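Svp1-like protein 2 (Kluyveromyces lactis, PDB 4V16) probably binds phosphoinositides at membranes through a WD-repeat beta-propeller of the PROPPIN family, and is probably involved in mitochondrial or peroxisomal functions and amino acid signalling. Local coordinates at residues V110-V115 against T129-F134; V137-N142 against V185-K190. All coordinates share one frame; numbering follows the deposited sequence.

Interaction 1 of 2, residues V110-V115 against T129-F134; sequences VSQGDV and TEDIKF
Phe134 meets the turn Gln112-Val115 with both its backbone and its ring. Its N donates to Asp114 O across 3.3 Å, with an N-H...O angle of 165°, a nearly straight bond. CG lies between the backbone N and the carbonyl carbon (chi1 77°), which carries the ring past the Asp114-Val115 peptide toward Ser111. There CE1 presents the ring edge to Val115 N at 3.5 Å, with that nitrogen in the ring plane, and CZ lies 3.1 Å from Ser111 OG, which approaches obliquely. The ring against Ser111 and this peptide is the tight part of the contact: Ser111 and Phe134 are both buried, and the ring also touches Ile116 of strand 115-120 and Tyr147 of strand 144-148. The turn is of type II', and Gly113 supplies its positive phi.

The outer side is looser. Val115 and Lys133 form an antiparallel non-hydrogen-bonded pair, CA to CA 4.4 Å, and Val115 CA lies 3.5 Å from Ile132 O in a CA-H...O contact. Lys133 CD passes Asp114 OD2 at 3.4 Å, but the chain bends at chi3 and NZ stops 4.0 Å from Asp114 OD2, beyond a salt bridge. The side chains of Val115 and Asp131 cross at about a right angle, Val115 CG1 lying 3.4 Å from Asp131 CB; the carboxylate itself is engaged by Lys127 and Ser117. An alanine in place of Phe134 would probably leave a gap between Ser111 and the Asp114-Val115 peptide, both losing the ring that packs against them.

The contact thus fastens the hairpin between strands 107-112 and 115-120 to the outermost strand of its blade. Between the two segments one backbone hydrogen bond ties the turn to the strand, and the Phe134 ring fills the buried side, whereas the exposed Asp114-Lys133 pair can probably add only a diffuse electrostatic attraction.

Interaction 2 of 2, residues V137-N142 against V185-K190; sequences VCEFAN and VRLNRK
Two successive blades of the beta-propeller meet here through their first strands, Glu139 and Ala141 of strand 138-141 facing Val185 and Leu187 of strand 182-187. The short strand axes come within 6.7 Å and run only 10° from parallel, yet no backbone-to-backbone hydrogen bond joins them: the blades pack through side chains and do not share a sheet. Val185 CG1, anti to its backbone N, meets Glu139 CB at 3.7 Å, while its CG2 branch is turned to Val137 CG2. Leu187 CD1 reaches Ala141 CB at 3.7 Å and Glu139 CG at 3.8 Å, the Leu187 and Glu139 side chains lying alongside with their ends pointing opposite ways.

Glu139 adds a polar link to this apolar row. Its chain bends at chi2 (93°), bringing the carboxylate over the opposing backbone, where OE2 accepts a weak hydrogen bond from Leu187 N at 3.4 Å. The carboxylate and the Arg186 guanidinium are almost parallel in plane, but Glu139 OE1 lies well out of the guanidinium plane, 4.2 Å from Arg186 NH1, and no N-H points at it. NH1 of Arg186 instead donates to the O of Val185 at 2.9 Å, and its NH2 forms a salt bridge with Asp229. At the far end Asn142 ND2 gives a weak, bent bond to Lys190 O, 3.0 Å away.

Val185 and Leu187 extend their packing to Val146 and Leu144 of strand 144-148, the strand next to 138-141 in its own blade. Cys138 and Phe140 turn from the interface toward Phe102 of strand 98-103 in the preceding blade, and Arg186 reaches strand 227-232 in the following one, placing the contact within a continuous series of inner strands.

How the interactions relate
From the N terminus, interaction 1 comes first: after the turn at 112-115 the chain runs out along strand 115-120 and returns with strand 132-133, a loop closed within one blade. Only two residues separate its second segment from interaction 2, which opens at 137-142 as the chain starts the next blade. Forty-two residues lie between its segments: the other three strands of the blade and the start of strand 182-187. The loops lie in series, neither nesting nor crossing. The centres of the two interactions are about 17 Å apart. Interaction 1 ties strands within one blade and interaction 2 joins the next two; packing of Ser111 CB on Cys138 SG, 4.1 Å apart, links the first of these blades to the second.

Interaction 1 of 2, residues V110-V115 against T129-F134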
loop_
_atom_site.group_PDB
_atom_site.type_symbol
_atom_site.label_atom_id
_atom_site.label_comp_id
_atom_site.label_asym_id
_atom_site.label_seq_id
_atom_site.Cartn_x
_atom_site.Cartn_y
_atom_site.Cartn_z
ATOM N N VAL A 110 8.916 4.798 -9.448
ATOM C CA VAL A 110 7.857 4.429 -10.380
ATOM C C VAL A 110 8.078 3.019 -10.906
ATOM O O VAL A 110 9.186 2.663 -11.311
ATOM C CB VAL A 110 7.783 5.398 -11.574
ATOM C CG1 VAL A 110 6.482 5.198 -12.337
ATOM C CG2 VAL A 110 7.901 6.838 -11.101
ATOM N N SER A 111 7.015 2.224 -10.895
ATOM C CA SER A 111 7.054 0.869 -11.428
ATOM C C SER A 111 6.317 0.821 -12.766
ATOM O O SER A 111 5.100 0.639 -12.803
ATOM C CB SER A 111 6.431 -0.111 -10.433
ATOM O OG SER A 111 6.519 -1.440 -10.904
ATOM N N GLN A 112 7.061 1.001 -13.857
ATOM C CA GLN A 112 6.481 0.993 -15.198
ATOM C C GLN A 112 6.888 -0.258 -15.972
ATOM O O GLN A 112 8.048 -0.422 -16.353
ATOM C CB GLN A 112 6.888 2.250 -15.976
ATOM C CG GLN A 112 8.360 2.627 -15.877
ATOM C CD GLN A 112 8.715 3.810 -16.761
ATOM O OE1 GLN A 112 7.908 4.251 -17.580
ATOM N NE2 GLN A 112 9.926 4.330 -16.597
ATOM N N GLY A 113 5.921 -1.141 -16.194
ATOM C CA GLY A 113 6.158 -2.362 -16.940
ATOM C C GLY A 113 7.022 -3.356 -16.188
ATOM O O GLY A 113 6.690 -3.771 -15.078
ATOM N N ASP A 114 8.137 -3.731 -16.803
ATOM C CA ASP A 114 9.018 -4.759 -16.264
ATOM C C ASP A 114 10.122 -4.143 -15.405
ATOM O O ASP A 114 11.054 -4.833 -14.989
ATOM C CB ASP A 114 9.627 -5.566 -17.418
ATOM C CG ASP A 114 10.273 -6.861 -16.961
ATOM O OD1 ASP A 114 9.907 -7.369 -15.879
ATOM O OD2 ASP A 114 11.146 -7.376 -17.693
ATOM N N VAL A 115 9.993 -2.849 -15.122
ATOM C CA VAL A 115 11.104 -2.053 -14.607
ATOM C C VAL A 115 10.703 -1.106 -13.473
ATOM O O VAL A 115 9.566 -0.632 -13.417
ATOM C CB VAL A 115 11.728 -1.233 -15.758
ATOM C CG1 VAL A 115 12.663 -0.160 -15.239
ATOM C CG2 VAL A 115 12.462 -2.153 -16.725
ATOM N N THR A 129 19.445 6.724 -10.899
ATOM C CA THR A 129 20.138 5.464 -11.118
ATOM C C THR A 129 19.659 4.788 -12.393
ATOM O O THR A 129 18.649 5.185 -12.975
ATOM C CB THR A 129 19.927 4.503 -9.940
ATOM O OG1 THR A 129 20.600 3.264 -10.202
ATOM C CG2 THR A 129 18.438 4.243 -9.732
ATOM N N GLU A 130 20.393 3.767 -12.823
ATOM C CA GLU A 130 19.966 2.952 -13.947
ATOM C C GLU A 130 18.727 2.165 -13.542
ATOM O O GLU A 130 18.594 1.744 -12.391
ATOM C CB GLU A 130 21.080 2.017 -14.395
ATOM N N ASP A 131 17.822 1.975 -14.493
ATOM C CA ASP A 131 16.558 1.296 -14.237
ATOM C C ASP A 131 16.747 -0.144 -13.757
ATOM O O ASP A 131 17.578 -0.884 -14.285
ATOM C CB ASP A 131 15.705 1.318 -15.503
ATOM C CG ASP A 131 14.904 2.603 -15.647
ATOM O OD1 ASP A 131 15.203 3.583 -14.929
ATOM O OD2 ASP A 131 13.985 2.640 -16.493
ATOM N N ILE A 132 15.960 -0.526 -12.754
ATOM C CA ILE A 132 16.059 -1.845 -12.131
ATOM C C ILE A 132 14.963 -2.776 -12.639
ATOM O O ILE A 132 13.777 -2.519 -12.434
ATOM C CB ILE A 132 15.957 -1.753 -10.590
ATOM C CG1 ILE A 132 17.018 -0.794 -10.041
ATOM C CG2 ILE A 132 16.109 -3.140 -9.960
ATOM C CD1 ILE A 132 16.875 -0.490 -8.562
ATOM N N LYS A 133 15.368 -3.860 -13.291
ATOM C CA LYS A 133 14.420 -4.857 -13.770
ATOM C C LYS A 133 14.063 -5.793 -12.618
ATOM O O LYS A 133 14.936 -6.192 -11.847
ATOM C CB LYS A 133 15.005 -5.629 -14.956
ATOM C CG LYS A 133 13.968 -6.396 -15.762
ATOM C CD LYS A 133 14.444 -6.700 -17.180
ATOM C CE LYS A 133 14.374 -5.467 -18.073
ATOM N NZ LYS A 133 14.393 -5.818 -19.523
ATOM N N PHE A 134 12.781 -6.131 -12.497
ATOM C CA PHE A 134 12.293 -6.867 -11.333
ATOM C C PHE A 134 11.167 -7.839 -11.690
ATOM O O PHE A 134 10.781 -7.958 -12.853
ATOM C CB PHE A 134 11.820 -5.883 -10.258
ATOM C CG PHE A 134 10.479 -5.267 -10.545
ATOM C CD1 PHE A 134 10.251 -4.585 -11.728
ATOM C CD2 PHE A 134 9.451 -5.360 -9.624
ATOM C CE1 PHE A 134 9.018 -4.020 -11.990
ATOM C CE2 PHE A 134 8.216 -4.797 -9.881
ATOM C CZ PHE A 134 8.001 -4.126 -11.064
#

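Interaction 2 of 2, residues V137-N142 against V185-K190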
loop_
_atom_site.group_PDB
_atom_site.type_symbol
_atom_site.label_atom_id
_atom_site.label_comp_id
_atom_site.label_asym_id
_atom_site.label_seq_id
_atom_site.Cartn_x
_atom_site.Cartn_y
_atom_site.Cartn_z
ATOM N N VAL A 137 6.511 -7.293 -8.355
ATOM C CA VAL A 137 6.037 -6.752 -7.084
ATOM C C VAL A 137 7.133 -5.918 -6.441
ATOM O O VAL A 137 8.311 -6.267 -6.511
ATOM C CB VAL A 137 5.576 -7.878 -6.112
ATOM C CG1 VAL A 137 5.702 -9.249 -6.761
ATOM C CG2 VAL A 137 6.341 -7.846 -4.783
ATOM N N CYS A 138 6.742 -4.812 -5.818
ATOM C CA CYS A 138 7.704 -3.959 -5.138
ATOM C C CYS A 138 7.036 -3.024 -4.136
ATOM O O CYS A 138 5.813 -2.884 -4.104
ATOM C CB CYS A 138 8.509 -3.140 -6.152
ATOM S SG CYS A 138 7.598 -1.782 -6.921
ATOM N N GLU A 139 7.868 -2.384 -3.324
ATOM C CA GLU A 139 7.420 -1.492 -2.266
ATOM C C GLU A 139 8.552 -0.526 -1.945
ATOM O O GLU A 139 9.718 -0.921 -1.899
ATOM C CB GLU A 139 7.009 -2.292 -1.021
ATOM C CG GLU A 139 6.805 -1.487 0.274
ATOM C CD GLU A 139 5.368 -1.047 0.488
ATOM O OE1 GLU A 139 4.629 -0.898 -0.510
ATOM O OE2 GLU A 139 4.975 -0.859 1.663
ATOM N N PHE A 140 8.207 0.738 -1.735
ATOM C CA PHE A 140 9.172 1.729 -1.279
ATOM C C PHE A 140 8.577 2.557 -0.150
ATOM O O PHE A 140 7.469 3.080 -0.266
ATOM C CB PHE A 140 9.608 2.637 -2.426
ATOM C CG PHE A 140 10.511 3.751 -1.993
ATOM C CD1 PHE A 140 11.847 3.512 -1.725
ATOM C CD2 PHE A 140 10.021 5.039 -1.846
ATOM C CE1 PHE A 140 12.681 4.539 -1.322
ATOM C CE2 PHE A 140 10.848 6.069 -1.444
ATOM C CZ PHE A 140 12.180 5.819 -1.182
ATOM N N ALA A 141 9.322 2.666 0.946
ATOM C CA ALA A 141 8.857 3.408 2.109
ATOM C C ALA A 141 10.025 3.843 2.982
ATOM O O ALA A 141 10.839 3.020 3.407
ATOM C CB ALA A 141 7.881 2.567 2.914
ATOM N N ASN A 142 10.101 5.144 3.239
ATOM C CA ASN A 142 11.098 5.700 4.142
ATOM C C ASN A 142 12.520 5.443 3.646
ATOM O O ASN A 142 13.415 5.116 4.427
ATOM C CB ASN A 142 10.908 5.119 5.547
ATOM C CG ASN A 142 11.304 6.094 6.642
ATOM O OD1 ASN A 142 11.069 7.298 6.532
ATOM N ND2 ASN A 142 11.907 5.576 7.707
ATOM N N VAL A 185 4.133 -7.294 -0.730
ATOM C CA VAL A 185 5.131 -6.951 0.267
ATOM C C VAL A 185 4.681 -5.703 1.020
ATOM O O VAL A 185 4.043 -4.822 0.442
ATOM C CB VAL A 185 6.507 -6.723 -0.402
ATOM C CG1 VAL A 185 7.366 -5.744 0.392
ATOM C CG2 VAL A 185 7.230 -8.054 -0.593
ATOM N N ARG A 186 5.010 -5.633 2.307
ATOM C CA ARG A 186 4.639 -4.485 3.131
ATOM C C ARG A 186 5.694 -4.155 4.179
ATOM O O ARG A 186 5.986 -4.961 5.060
ATOM C CB ARG A 186 3.300 -4.733 3.829
ATOM C CG ARG A 186 2.072 -4.509 2.965
ATOM C CD ARG A 186 1.929 -3.051 2.544
ATOM N NE ARG A 186 0.682 -2.821 1.820
ATOM C CZ ARG A 186 0.502 -3.090 0.530
ATOM N NH1 ARG A 186 1.488 -3.599 -0.196
ATOM N NH2 ARG A 186 -0.671 -2.847 -0.039
ATOM N N LEU A 187 6.254 -2.955 4.074
ATOM C CA LEU A 187 7.152 -2.431 5.093
ATOM C C LEU A 187 6.347 -1.885 6.265
ATOM O O LEU A 187 5.269 -1.322 6.070
ATOM C CB LEU A 187 8.036 -1.328 4.509
ATOM C CG LEU A 187 9.229 -1.774 3.666
ATOM C CD1 LEU A 187 9.648 -0.667 2.710
ATOM C CD2 LEU A 187 10.385 -2.158 4.574
ATOM N N ASN A 188 6.863 -2.046 7.479
ATOM C CA ASN A 188 6.233 -1.432 8.641
ATOM C C ASN A 188 6.474 0.076 8.623
ATOM O O ASN A 188 7.074 0.604 7.687
ATOM C CB ASN A 188 6.753 -2.053 9.941
ATOM C CG ASN A 188 8.257 -1.957 10.076
ATOM O OD1 ASN A 188 8.945 -1.460 9.187
ATOM N ND2 ASN A 188 8.777 -2.432 11.201
ATOM N N ARG A 189 6.004 0.767 9.656
ATOM C CA ARG A 189 6.085 2.222 9.698
ATOM C C ARG A 189 7.529 2.707 9.800
ATOM O O ARG A 189 7.934 3.617 9.077
ATOM C CB ARG A 189 5.259 2.759 10.867
ATOM C CG ARG A 189 3.761 2.549 10.700
ATOM C CD ARG A 189 3.170 3.529 9.695
ATOM N NE ARG A 189 2.434 4.610 10.352
ATOM C CZ ARG A 189 1.130 4.587 10.623
ATOM N NH1 ARG A 189 0.386 3.535 10.296
ATOM N NH2 ARG A 189 0.562 5.622 11.226
ATOM N N LYS A 190 8.304 2.100 10.694
ATOM C CA LYS A 190 9.713 2.452 10.831
ATOM C C LYS A 190 10.483 2.061 9.575
ATOM O O LYS A 190 11.118 2.904 8.937
ATOM C CB LYS A 190 10.327 1.775 12.058
ATOM C CG LYS A 190 9.900 2.383 13.382
ATOM C CD LYS A 190 10.583 1.699 14.560
ATOM C CE LYS A 190 10.107 2.271 15.889
ATOM N NZ LYS A 190 10.736 1.592 17.056
#